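Local coordinates for gamma-glutamyl-gamma-aminobutyraldehyde dehydrogenase (Burkholderia cenocepacia, PDB 4LIH), which probably oxidises aldehydes such as gamma-glutamyl-gamma-aminobutyraldehyde to carboxylic acids with NAD(P)+, at residues A70-R76 with A222-V228; V166-V172 with V244-T250; W98-R103 with A132-E137; S36-H40 with A60-D66; N304-M308 with M348-V352. All blocks are in the same frame, centred on the assembly; numbering follows the deposited sequence.

Four of the five contacts belong to the N-terminal half of the chain, around the seven-stranded mixed sheet whose parallel strands are consistent with the nucleotide-binding domain of aldehyde dehydrogenases. Contact 4 comes first and shares helix 64-80 with contact 1; just ahead of that helix Cys-62 packs on Val-228. Contacts 1 and 2 interleave along the chain, their centres about 12 Å apart; Arg-75 NH2 meets Asp-245 OD2 at 2.6 Å in a salt bridge, so together they tie helix 64-80 to the sheet. Contact 3 falls between the segments of contact 1, touching it through Trp-98 and Phe-225. Contact 5, last, about 27 Å from contact 2 between centres, joins loops on the opposite side of the chain's centre from contacts 1 and 2.

Contact 1 (A70-R76 with A222-V228); sequences AVAAARR and AGVFNVV
Helix 70-76 runs antiparallel to strand 225-227, with axes 8.9 Å apart at an angle of 175°. The CA atoms of Ala-73 and Gly-223 approach to 4.7 Å, so close that a CB at 223 would clash with Ala-73 O; phi/psi of 91/-14° also calls for glycine. Gly-223 O lies 3.2 Å from Ala-74 CA in a CA-H...O contact and accepts a 2.9 Å hydrogen bond from Asn-226 ND2. Asn-226 takes chi1 m, placing its amide beside Ala-70, Ala-73 and Ala-74, whose small methyls permit the close approach; it also binds Val-196 O and Asp-33 N. Val-228, chi1 t, sets CG2 3.7 Å from Ala-70 CB. Arg-76 (t, t, p) curls so that NH2 lies 3.6 Å from Ala-222 O while forming its salt bridge with Asp-33. With helix 206-218 against Phe-225 and Val-227 on the other face, the arrangement is the alpha/beta/alpha layering of a Rossmann-like domain, as in aldehyde dehydrogenases.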
# COMPACT_ATOMS: atom_id res chain seq x y z
N ALA A 70 20.21 -13.59 29.51
CA ALA A 70 19.45 -12.57 28.77
C ALA A 70 18.65 -13.22 27.65
O ALA A 70 17.48 -12.98 27.53
CB ALA A 70 20.39 -11.52 28.20
N VAL A 71 19.29 -14.09 26.88
CA VAL A 71 18.64 -14.78 25.79
C VAL A 71 17.51 -15.72 26.26
O VAL A 71 16.46 -15.78 25.63
CB VAL A 71 19.66 -15.54 24.91
CG1 VAL A 71 18.95 -16.49 23.96
CG2 VAL A 71 20.54 -14.56 24.14
N ALA A 72 17.74 -16.41 27.37
CA ALA A 72 16.74 -17.30 27.96
C ALA A 72 15.50 -16.54 28.42
O ALA A 72 14.36 -16.99 28.17
CB ALA A 72 17.34 -18.09 29.12
N ALA A 73 15.73 -15.39 29.06
CA ALA A 73 14.63 -14.54 29.54
C ALA A 73 13.81 -13.97 28.37
O ALA A 73 12.59 -13.85 28.42
CB ALA A 73 15.17 -13.41 30.41
N ALA A 74 14.52 -13.59 27.32
CA ALA A 74 13.91 -13.09 26.09
C ALA A 74 13.05 -14.15 25.42
O ALA A 74 11.92 -13.87 24.93
CB ALA A 74 15.01 -12.65 25.17
N ARG A 75 13.62 -15.35 25.34
CA ARG A 75 12.97 -16.51 24.75
C ARG A 75 11.72 -16.83 25.57
O ARG A 75 10.63 -17.06 25.02
CB ARG A 75 13.92 -17.71 24.73
CG ARG A 75 13.28 -19.05 24.36
CD ARG A 75 12.42 -18.93 23.08
NE ARG A 75 13.28 -18.54 22.03
CZ ARG A 75 12.95 -18.02 20.85
NH1 ARG A 75 11.69 -17.82 20.45
NH2 ARG A 75 13.94 -17.69 20.07
N ARG A 76 11.88 -16.82 26.89
CA ARG A 76 10.77 -17.19 27.77
C ARG A 76 9.64 -16.20 27.59
O ARG A 76 8.47 -16.59 27.41
CB ARG A 76 11.22 -17.20 29.22
CG ARG A 76 10.14 -17.65 30.19
CD ARG A 76 10.46 -17.19 31.61
NE ARG A 76 10.36 -15.73 31.69
CZ ARG A 76 11.29 -14.92 32.20
NH1 ARG A 76 12.45 -15.39 32.67
NH2 ARG A 76 11.05 -13.61 32.22
N ALA A 222 9.41 -8.07 32.05
CA ALA A 222 10.70 -8.67 32.35
C ALA A 222 11.09 -9.57 31.20
O ALA A 222 10.29 -10.40 30.70
CB ALA A 222 10.63 -9.48 33.62
N GLY A 223 12.32 -9.39 30.75
CA GLY A 223 12.87 -10.21 29.70
C GLY A 223 12.67 -9.72 28.27
O GLY A 223 13.34 -10.21 27.37
N VAL A 224 11.78 -8.76 28.08
CA VAL A 224 11.44 -8.28 26.73
C VAL A 224 12.49 -7.28 26.20
O VAL A 224 12.73 -7.20 24.96
CB VAL A 224 10.02 -7.72 26.74
CG1 VAL A 224 9.73 -6.94 25.45
CG2 VAL A 224 9.01 -8.85 26.96
N PHE A 225 13.13 -6.57 27.15
CA PHE A 225 14.22 -5.65 26.83
C PHE A 225 15.34 -5.80 27.86
O PHE A 225 15.14 -5.51 29.03
CB PHE A 225 13.75 -4.20 26.67
CG PHE A 225 14.83 -3.25 26.16
CD1 PHE A 225 15.46 -3.43 24.93
CD2 PHE A 225 15.23 -2.18 26.95
CE1 PHE A 225 16.44 -2.54 24.51
CE2 PHE A 225 16.22 -1.33 26.56
CZ PHE A 225 16.83 -1.49 25.32
N ASN A 226 16.46 -6.36 27.41
CA ASN A 226 17.65 -6.64 28.22
C ASN A 226 18.86 -5.93 27.61
O ASN A 226 18.99 -5.85 26.38
CB ASN A 226 17.96 -8.13 28.21
CG ASN A 226 16.74 -9.00 28.42
OD1 ASN A 226 16.32 -9.23 29.56
ND2 ASN A 226 16.11 -9.41 27.32
N VAL A 227 19.76 -5.45 28.48
CA VAL A 227 20.98 -4.78 28.05
C VAL A 227 22.17 -5.51 28.72
O VAL A 227 22.18 -5.73 29.96
CB VAL A 227 20.96 -3.26 28.39
CG1 VAL A 227 22.31 -2.59 28.14
CG2 VAL A 227 19.85 -2.55 27.60
N VAL A 228 23.10 -5.96 27.88
CA VAL A 228 24.26 -6.75 28.26
C VAL A 228 25.54 -6.01 27.87
O VAL A 228 26.06 -6.18 26.77
CB VAL A 228 24.22 -8.14 27.58
CG1 VAL A 228 25.43 -8.98 27.90
CG2 VAL A 228 22.96 -8.85 27.99

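Contact 2 (V166-V172 with V244-T250); sequences VGVVAAV and VDCIAFT
Strands 168-172 and 246-250 lie side by side in parallel, their axes 4.7 Å apart and crossing at -17°, as neighbours in the Rossmann-like sheet of an aldehyde dehydrogenase. Val-169 pairs with Cys-246, Ala-170 with Ile-247, Ala-171 with Ala-248 and Val-172 with Phe-249, CA to CA 4.7 to 4.9 Å. The ladder steps from Ala-170 N to Cys-246 O (2.9 Å), Ala-248 N to Ala-170 O (2.9 Å), Val-172 N to Ala-248 O (3.0 Å) and Thr-250 N to Val-172 O (3.2 Å). It begins at Val-168 O, which accepts Asp-245 N at 2.8 Å and, weakly, Cys-246 N at 3.3 Å. Gly-167, at phi/psi 127/-106°, turns the chain where any CB would strike Asp-245 OD2.

Beta-branched and small residues suit this buried sheet. On one face Val-172, chi1 t, sets CG1 3.8 Å from Phe-249 CD1 at the ring edge, and Ala-170 CB meets Val-244 CG1 at 3.8 Å; on the other, Val-169 CG2 lies 4.2 Å from Cys-246 CB. Thr-250 bonds Lys-185 and sits beside Glu-274, the predicted active-site residue. Asp-245 (chi1 m) is salt-bridged to Arg-75, and the same OD2 accepts Val-168 N at 2.8 Å, almost linearly.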
# COMPACT_ATOMS: atom_id res chain seq x y z
N VAL A 166 9.59 -12.12 14.76
CA VAL A 166 10.54 -13.23 14.48
C VAL A 166 10.84 -14.00 15.81
O VAL A 166 11.09 -15.21 15.83
CB VAL A 166 11.78 -12.67 13.69
CG1 VAL A 166 12.67 -11.84 14.57
CG2 VAL A 166 12.60 -13.74 13.00
N GLY A 167 10.75 -13.29 16.92
CA GLY A 167 11.03 -13.88 18.27
C GLY A 167 12.05 -13.11 19.08
O GLY A 167 11.75 -12.07 19.68
N VAL A 168 13.26 -13.67 19.20
CA VAL A 168 14.30 -13.03 19.95
C VAL A 168 15.28 -12.29 19.03
O VAL A 168 15.93 -12.90 18.12
CB VAL A 168 15.10 -14.04 20.84
CG1 VAL A 168 16.26 -13.32 21.49
CG2 VAL A 168 14.19 -14.70 21.91
N VAL A 169 15.40 -10.97 19.27
CA VAL A 169 16.27 -10.09 18.45
C VAL A 169 17.46 -9.63 19.27
O VAL A 169 17.28 -9.15 20.38
CB VAL A 169 15.49 -8.87 17.96
CG1 VAL A 169 16.38 -7.92 17.21
CG2 VAL A 169 14.32 -9.29 17.06
N ALA A 170 18.67 -9.86 18.74
CA ALA A 170 19.90 -9.33 19.29
C ALA A 170 20.23 -8.07 18.52
O ALA A 170 20.14 -8.06 17.31
CB ALA A 170 21.02 -10.36 19.20
N ALA A 171 20.55 -7.01 19.23
CA ALA A 171 21.07 -5.77 18.61
C ALA A 171 22.43 -5.38 19.19
O ALA A 171 22.57 -5.18 20.40
CB ALA A 171 20.07 -4.68 18.82
N VAL A 172 23.42 -5.24 18.31
CA VAL A 172 24.76 -4.84 18.67
C VAL A 172 25.00 -3.49 18.00
O VAL A 172 24.95 -3.39 16.77
CB VAL A 172 25.79 -5.86 18.14
CG1 VAL A 172 27.23 -5.44 18.48
CG2 VAL A 172 25.48 -7.27 18.66
N VAL A 244 18.62 -17.17 19.41
CA VAL A 244 18.41 -15.82 18.89
C VAL A 244 17.95 -16.04 17.42
O VAL A 244 18.51 -16.83 16.69
CB VAL A 244 19.72 -15.02 18.93
CG1 VAL A 244 19.66 -13.74 18.11
CG2 VAL A 244 20.10 -14.71 20.39
N ASP A 245 16.93 -15.29 17.01
CA ASP A 245 16.28 -15.48 15.73
C ASP A 245 16.72 -14.45 14.70
O ASP A 245 16.50 -14.63 13.52
CB ASP A 245 14.78 -15.38 15.94
CG ASP A 245 14.25 -16.45 16.89
OD1 ASP A 245 14.37 -17.64 16.51
OD2 ASP A 245 13.68 -16.14 17.95
N CYS A 246 17.33 -13.37 15.15
CA CYS A 246 17.68 -12.24 14.31
C CYS A 246 18.75 -11.45 14.98
O CYS A 246 18.68 -11.28 16.16
CB CYS A 246 16.46 -11.33 14.09
SG CYS A 246 16.86 -9.73 13.41
N ILE A 247 19.76 -10.99 14.24
CA ILE A 247 20.77 -10.12 14.79
C ILE A 247 20.88 -8.87 13.89
O ILE A 247 21.06 -9.01 12.67
CB ILE A 247 22.16 -10.81 15.00
CG1 ILE A 247 23.11 -9.84 15.70
CG2 ILE A 247 22.76 -11.27 13.67
CD1 ILE A 247 24.27 -10.48 16.42
N ALA A 248 20.76 -7.70 14.51
CA ALA A 248 20.87 -6.37 13.87
C ALA A 248 22.10 -5.65 14.41
O ALA A 248 22.21 -5.47 15.62
CB ALA A 248 19.61 -5.55 14.16
N PHE A 249 23.02 -5.25 13.51
CA PHE A 249 24.34 -4.72 13.85
C PHE A 249 24.57 -3.43 13.09
O PHE A 249 24.18 -3.27 11.93
CB PHE A 249 25.40 -5.77 13.48
CG PHE A 249 26.84 -5.28 13.54
CD1 PHE A 249 27.53 -5.32 14.71
CD2 PHE A 249 27.49 -4.84 12.40
CE1 PHE A 249 28.84 -4.90 14.79
CE2 PHE A 249 28.80 -4.42 12.46
CZ PHE A 249 29.48 -4.44 13.67
N THR A 250 25.18 -2.47 13.76
CA THR A 250 25.71 -1.28 13.12
C THR A 250 27.12 -1.19 13.62
O THR A 250 27.33 -1.29 14.82
CB THR A 250 24.95 0.00 13.49
OG1 THR A 250 23.58 -0.11 13.07
CG2 THR A 250 25.56 1.25 12.79

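Contact 3 (W98-R103 with A132-E137); sequences WAALMR and AAYCVE
Two alanines make the centre: the CA atoms of Ala-99 and Ala-133 are 4.7 Å apart, their CB atoms 4.4 Å, and Ala-99 CB touches Ala-133 O at 3.7 Å. Such small side chains let helices 98-103 and 132-137 approach to 8.8 Å between axes, with N-to-C directions 168° apart, nearly antiparallel. Around this point the larger apolar groups close in. Val-136, chi1 t, sends CG1 to within 4.1 Å of Ala-99 CB and 4.2 Å of Trp-98 CE3, while its CG2 meets Met-102 CE at 4.1 Å. Met-102 (m, t, t) lies extended, its unbranched chain reaching along the neighbouring helix, with SD 4.1 Å from Ala-133 CA and 4.3 Å from Ala-132 CB. Trp-98, chi1 t, stacks on Phe-186 and gives its NE1 to Val-211 O.

Toward the surface Ala-99 CB touches Glu-137 CG at 3.4 Å, and Arg-103 (m, t, t) stretches over Ala-133, whose CB lies on one face of the guanidinium, 3.6 Å from NE. The carboxylate of Glu-137 (chi1 m, chi2 t) meets it edge-on in a two-pronged salt bridge: NE to OE2 at 2.8 Å, NH2 to OE1 at 2.9 Å. Helices 88-104 and 121-142 thus form a close antiparallel pair, salt-bridged at its more exposed edge and packed on helix 178-191, part of the helical layer flanking the Rossmann-like sheet as in aldehyde dehydrogenases.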
# COMPACT_ATOMS: atom_id res chain seq x y z
N TRP A 98 7.31 4.89 27.58
CA TRP A 98 8.76 4.77 27.71
C TRP A 98 9.44 5.98 27.09
O TRP A 98 10.32 6.61 27.71
CB TRP A 98 9.21 3.48 27.03
CG TRP A 98 10.64 3.15 27.11
CD1 TRP A 98 11.54 3.52 28.05
CD2 TRP A 98 11.32 2.26 26.22
NE1 TRP A 98 12.76 2.91 27.80
CE2 TRP A 98 12.65 2.18 26.64
CE3 TRP A 98 10.92 1.58 25.07
CZ2 TRP A 98 13.58 1.38 26.00
CZ3 TRP A 98 11.86 0.81 24.42
CH2 TRP A 98 13.17 0.70 24.90
N ALA A 99 8.98 6.36 25.91
CA ALA A 99 9.46 7.53 25.25
C ALA A 99 9.22 8.79 26.06
O ALA A 99 10.12 9.63 26.16
CB ALA A 99 8.81 7.67 23.89
N ALA A 100 8.02 8.93 26.60
CA ALA A 100 7.72 10.04 27.54
C ALA A 100 8.73 10.09 28.69
O ALA A 100 9.20 11.17 29.08
CB ALA A 100 6.31 9.93 28.09
N LEU A 101 9.03 8.92 29.26
CA LEU A 101 10.05 8.84 30.30
C LEU A 101 11.41 9.29 29.79
O LEU A 101 12.11 10.05 30.48
CB LEU A 101 10.13 7.45 30.92
CG LEU A 101 8.98 7.09 31.87
CD1 LEU A 101 8.97 5.60 32.12
CD2 LEU A 101 9.07 7.82 33.19
N MET A 102 11.81 8.84 28.60
CA MET A 102 13.08 9.29 28.06
C MET A 102 13.10 10.81 28.03
O MET A 102 14.09 11.44 28.40
CB MET A 102 13.34 8.78 26.66
CG MET A 102 13.51 7.29 26.55
SD MET A 102 13.90 6.81 24.84
CE MET A 102 13.51 5.11 25.02
N ARG A 103 12.00 11.40 27.59
CA ARG A 103 11.89 12.82 27.49
C ARG A 103 11.94 13.50 28.88
O ARG A 103 12.57 14.55 29.04
CB ARG A 103 10.63 13.21 26.71
CG ARG A 103 10.74 12.85 25.24
CD ARG A 103 9.54 13.36 24.44
NE ARG A 103 9.59 12.90 23.05
CZ ARG A 103 10.29 13.47 22.07
NH1 ARG A 103 11.04 14.57 22.27
NH2 ARG A 103 10.24 12.95 20.85
N ALA A 132 15.94 9.44 19.73
CA ALA A 132 15.61 8.13 20.26
C ALA A 132 14.14 8.02 20.62
O ALA A 132 13.49 6.97 20.35
CB ALA A 132 16.48 7.79 21.50
N ALA A 133 13.64 9.06 21.30
CA ALA A 133 12.29 9.10 21.81
C ALA A 133 11.34 9.15 20.61
O ALA A 133 10.41 8.37 20.58
CB ALA A 133 12.08 10.29 22.71
N TYR A 134 11.69 9.94 19.57
CA TYR A 134 10.88 10.06 18.33
C TYR A 134 10.82 8.74 17.62
O TYR A 134 9.76 8.30 17.19
CB TYR A 134 11.39 11.17 17.44
CG TYR A 134 10.93 11.19 15.95
CD1 TYR A 134 9.59 11.31 15.59
CD2 TYR A 134 11.87 11.20 14.93
CE1 TYR A 134 9.18 11.36 14.27
CE2 TYR A 134 11.48 11.27 13.60
CZ TYR A 134 10.16 11.36 13.26
OH TYR A 134 9.82 11.42 11.91
N CYS A 135 11.95 8.03 17.59
CA CYS A 135 11.95 6.73 16.94
C CYS A 135 11.00 5.74 17.64
O CYS A 135 10.17 5.09 16.99
CB CYS A 135 13.36 6.19 16.81
SG CYS A 135 13.46 4.58 16.04
N VAL A 136 11.07 5.66 18.96
CA VAL A 136 10.19 4.80 19.71
C VAL A 136 8.71 5.22 19.50
O VAL A 136 7.84 4.38 19.27
CB VAL A 136 10.57 4.81 21.18
CG1 VAL A 136 9.50 4.08 22.00
CG2 VAL A 136 11.94 4.16 21.36
N GLU A 137 8.43 6.51 19.59
CA GLU A 137 7.08 6.99 19.43
C GLU A 137 6.48 6.69 18.07
O GLU A 137 5.27 6.36 17.95
CB GLU A 137 7.01 8.52 19.66
CG GLU A 137 7.27 8.96 21.11
CD GLU A 137 7.75 10.40 21.26
OE1 GLU A 137 8.08 11.13 20.29
OE2 GLU A 137 7.83 10.83 22.40

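Contact 4 (S36-H40 with A60-D66); sequences SRDAH and ADCGEAD
Ala-39, His-40 and Asp-66 carry this contact between the extended chain leaving strand 35-37 and the start of helix 64-80. Ala-39 (phi/psi -68/151°) turns its CB inward to 4.0 Å from Ala-60 CB, 3.6 Å from Asp-61 O and 4.3 Å from Cys-62 SG; a methyl suits so tight a place, and the CA atoms of Ala-39 and Ala-60 are 5.1 Å apart. His-40 follows with chi1 t and chi2 78°, laying its ring flat over Ala-65: the CB of Ala-65 stands 4.2 Å from the centroid of the His-40 ring, a CH-pi contact over the face.

Asp-66, chi1 m, lies at the third position of the helix after the glycine N-cap. Its OD2 accepts Gly-63 N at 3.2 Å, the half of a capping box that a glycine N-cap can still supply. Its OD1 takes His-40 N at 2.9 Å, with a weak bond from the same nitrogen to OD2 at 3.3 Å. Water 1 joins Asp-38 O (2.8 Å) to Asp-66 OD1 (2.9 Å), and water 2 joins His-40 O (2.8 Å) to Asp-66 OD2 (2.5 Å). The two backbone amides and both waters donate to the carboxylate, which is consistent with an ionised aspartate fastening the loop to the helix start.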
# COMPACT_ATOMS: atom_id res chain seq x y z
N SER A 36 18.48 -4.98 37.46
CA SER A 36 19.91 -4.76 37.35
C SER A 36 20.66 -5.98 37.92
O SER A 36 20.21 -6.58 38.90
CB SER A 36 20.34 -3.46 38.04
OG SER A 36 19.67 -2.36 37.46
N ARG A 37 21.75 -6.38 37.27
CA ARG A 37 22.55 -7.52 37.72
C ARG A 37 24.01 -7.24 37.52
O ARG A 37 24.38 -6.66 36.49
CB ARG A 37 22.24 -8.76 36.90
CG ARG A 37 20.87 -9.34 37.06
CD ARG A 37 20.79 -10.60 36.21
NE ARG A 37 19.44 -11.14 36.19
CZ ARG A 37 19.14 -12.36 35.77
NH1 ARG A 37 20.09 -13.18 35.36
NH2 ARG A 37 17.88 -12.77 35.79
N ASP A 38 24.84 -7.69 38.45
CA ASP A 38 26.28 -7.70 38.19
C ASP A 38 26.54 -8.79 37.15
O ASP A 38 25.74 -9.71 37.02
CB ASP A 38 27.08 -7.95 39.47
CG ASP A 38 26.98 -6.78 40.44
OD1 ASP A 38 27.04 -5.62 40.00
OD2 ASP A 38 26.82 -7.05 41.65
N ALA A 39 27.64 -8.67 36.40
CA ALA A 39 28.10 -9.75 35.52
C ALA A 39 28.58 -10.93 36.35
O ALA A 39 29.08 -10.76 37.46
CB ALA A 39 29.22 -9.27 34.64
N HIS A 40 28.46 -12.14 35.79
CA HIS A 40 28.76 -13.37 36.49
C HIS A 40 30.22 -13.35 36.90
O HIS A 40 31.11 -13.05 36.09
CB HIS A 40 28.48 -14.57 35.58
CG HIS A 40 28.66 -15.89 36.25
ND1 HIS A 40 27.73 -16.43 37.11
CD2 HIS A 40 29.66 -16.81 36.16
CE1 HIS A 40 28.14 -17.61 37.53
NE2 HIS A 40 29.31 -17.86 36.97
N ALA A 60 29.31 -3.54 34.19
CA ALA A 60 29.32 -4.99 34.06
C ALA A 60 30.05 -5.42 32.77
O ALA A 60 29.74 -4.93 31.74
CB ALA A 60 27.89 -5.51 34.05
N ASP A 61 30.99 -6.35 32.87
CA ASP A 61 31.63 -6.93 31.71
C ASP A 61 31.09 -8.35 31.42
O ASP A 61 31.63 -9.36 31.92
CB ASP A 61 33.13 -6.97 31.89
CG ASP A 61 33.83 -7.49 30.66
OD1 ASP A 61 33.56 -6.98 29.55
OD2 ASP A 61 34.64 -8.40 30.82
N CYS A 62 30.03 -8.42 30.59
CA CYS A 62 29.33 -9.67 30.42
C CYS A 62 30.04 -10.69 29.57
O CYS A 62 30.75 -10.39 28.61
CB CYS A 62 27.89 -9.46 29.91
SG CYS A 62 26.88 -8.59 31.13
N GLY A 63 29.83 -11.94 29.95
CA GLY A 63 30.32 -13.07 29.18
C GLY A 63 29.18 -14.02 28.90
O GLY A 63 28.00 -13.63 28.89
N GLU A 64 29.52 -15.28 28.64
CA GLU A 64 28.52 -16.24 28.22
C GLU A 64 27.42 -16.51 29.24
O GLU A 64 26.25 -16.63 28.86
CB GLU A 64 29.19 -17.54 27.73
CG GLU A 64 28.25 -18.33 26.85
CD GLU A 64 28.90 -19.48 26.14
OE1 GLU A 64 30.11 -19.41 25.78
OE2 GLU A 64 28.15 -20.47 25.95
N ALA A 65 27.72 -16.56 30.53
CA ALA A 65 26.65 -16.87 31.47
C ALA A 65 25.58 -15.81 31.35
O ALA A 65 24.39 -16.12 31.31
CB ALA A 65 27.16 -16.95 32.91
N ASP A 66 26.02 -14.56 31.27
CA ASP A 66 25.09 -13.42 31.23
C ASP A 66 24.33 -13.29 29.92
O ASP A 66 23.14 -12.99 29.93
CB ASP A 66 25.82 -12.11 31.53
CG ASP A 66 26.76 -12.23 32.73
OD1 ASP A 66 26.26 -12.25 33.83
OD2 ASP A 66 27.99 -12.33 32.57
O HOH W 1 24.03 -11.00 35.29
O HOH W 2 30.15 -13.13 33.43

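Contact 5 (N304-M308 with M348-V352); sequences NMGEM and MGAIV
A thioether sulfur serves as acceptor here: Gly-349 N gives a weak hydrogen bond to Met-305 SD, 3.3 Å away at an N-H...S angle of 144°. Met-305 (m, p, p), its CA 5.8 Å from Met-348 CA, folds its chain to bring this about, placing CE 3.2 Å from Ala-350 O, CB 3.7 Å from Ile-351 CD1 and CG 4.0 Å from Met-348 SD. The pliant, polarisable methionine suits a groove lined by both backbone and apolar groups, and the bare Gly-349 gives the sulfur space, since a CB there would stand only 3.5 Å from Met-305 SD. Residues 304-306 all have positive phi (53 to 74°), with glycine last, before Glu-307 centres an inverse gamma turn at -90/72°. In aldehyde dehydrogenases this loop leads into the cysteine nucleophile, as the sequence suggests here; the facing loop 348-352 precedes helix 354-370. Asn-304 ND2 braces the turn by bonding Glu-307 O at 3.0 Å. Glu-307, m then t, extends across the gap, where OE1 lies 3.6 Å from Ile-351 CG2 and accepts Val-352 N weakly at 3.3 Å.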
# COMPACT_ATOMS: atom_id res chain seq x y z
N ASN A 304 29.42 15.64 14.97
CA ASN A 304 29.80 14.45 15.73
C ASN A 304 31.23 14.00 15.49
O ASN A 304 31.55 12.82 15.45
CB ASN A 304 28.84 13.30 15.42
CG ASN A 304 28.68 12.38 16.57
OD1 ASN A 304 28.39 12.82 17.66
ND2 ASN A 304 28.88 11.09 16.35
N MET A 305 32.10 14.97 15.28
CA MET A 305 33.51 14.68 15.05
C MET A 305 33.84 13.81 13.82
O MET A 305 34.83 13.10 13.83
CB MET A 305 34.10 14.01 16.30
CG MET A 305 34.00 14.84 17.58
SD MET A 305 32.34 15.06 18.36
CE MET A 305 32.13 13.54 19.26
N GLY A 306 33.00 13.80 12.80
CA GLY A 306 33.24 12.94 11.60
C GLY A 306 32.97 11.48 11.87
O GLY A 306 33.18 10.65 11.00
N GLU A 307 32.50 11.19 13.08
CA GLU A 307 32.22 9.81 13.54
C GLU A 307 30.77 9.54 13.16
O GLU A 307 29.87 9.47 13.98
CB GLU A 307 32.43 9.62 15.04
CG GLU A 307 33.85 9.93 15.51
CD GLU A 307 34.04 10.04 17.01
OE1 GLU A 307 35.21 9.84 17.44
OE2 GLU A 307 33.08 10.32 17.77
N MET A 308 30.59 9.39 11.89
CA MET A 308 29.26 9.30 11.30
C MET A 308 29.43 8.39 10.10
O MET A 308 30.25 8.69 9.21
CB MET A 308 28.78 10.64 10.80
CG MET A 308 28.27 11.60 11.84
SD MET A 308 27.39 12.96 11.03
CE MET A 308 28.73 13.79 10.18
N MET A 348 32.21 20.86 18.14
CA MET A 348 33.09 19.68 17.99
C MET A 348 33.57 19.22 19.35
O MET A 348 34.24 19.98 20.08
CB MET A 348 34.33 20.01 17.15
CG MET A 348 35.36 18.90 17.07
SD MET A 348 35.33 17.99 15.54
CE MET A 348 36.24 19.11 14.50
N GLY A 349 33.29 17.97 19.68
CA GLY A 349 33.68 17.40 20.97
C GLY A 349 34.92 16.54 20.86
O GLY A 349 35.82 16.84 20.13
N ALA A 350 34.95 15.47 21.62
CA ALA A 350 36.14 14.62 21.79
C ALA A 350 36.02 13.42 20.90
O ALA A 350 34.91 12.91 20.70
CB ALA A 350 36.26 14.18 23.24
N ILE A 351 37.16 12.95 20.40
CA ILE A 351 37.27 11.63 19.76
C ILE A 351 37.17 10.54 20.81
O ILE A 351 37.61 10.71 21.95
CB ILE A 351 38.58 11.52 18.97
CG1 ILE A 351 38.66 12.68 17.95
CG2 ILE A 351 38.71 10.16 18.30
CD1 ILE A 351 37.53 12.65 16.90
N VAL A 352 36.58 9.40 20.46
CA VAL A 352 36.09 8.49 21.51
C VAL A 352 37.18 7.92 22.44
O VAL A 352 36.95 7.79 23.64
CB VAL A 352 35.25 7.35 20.92
CG1 VAL A 352 36.13 6.32 20.25
CG2 VAL A 352 34.41 6.71 22.02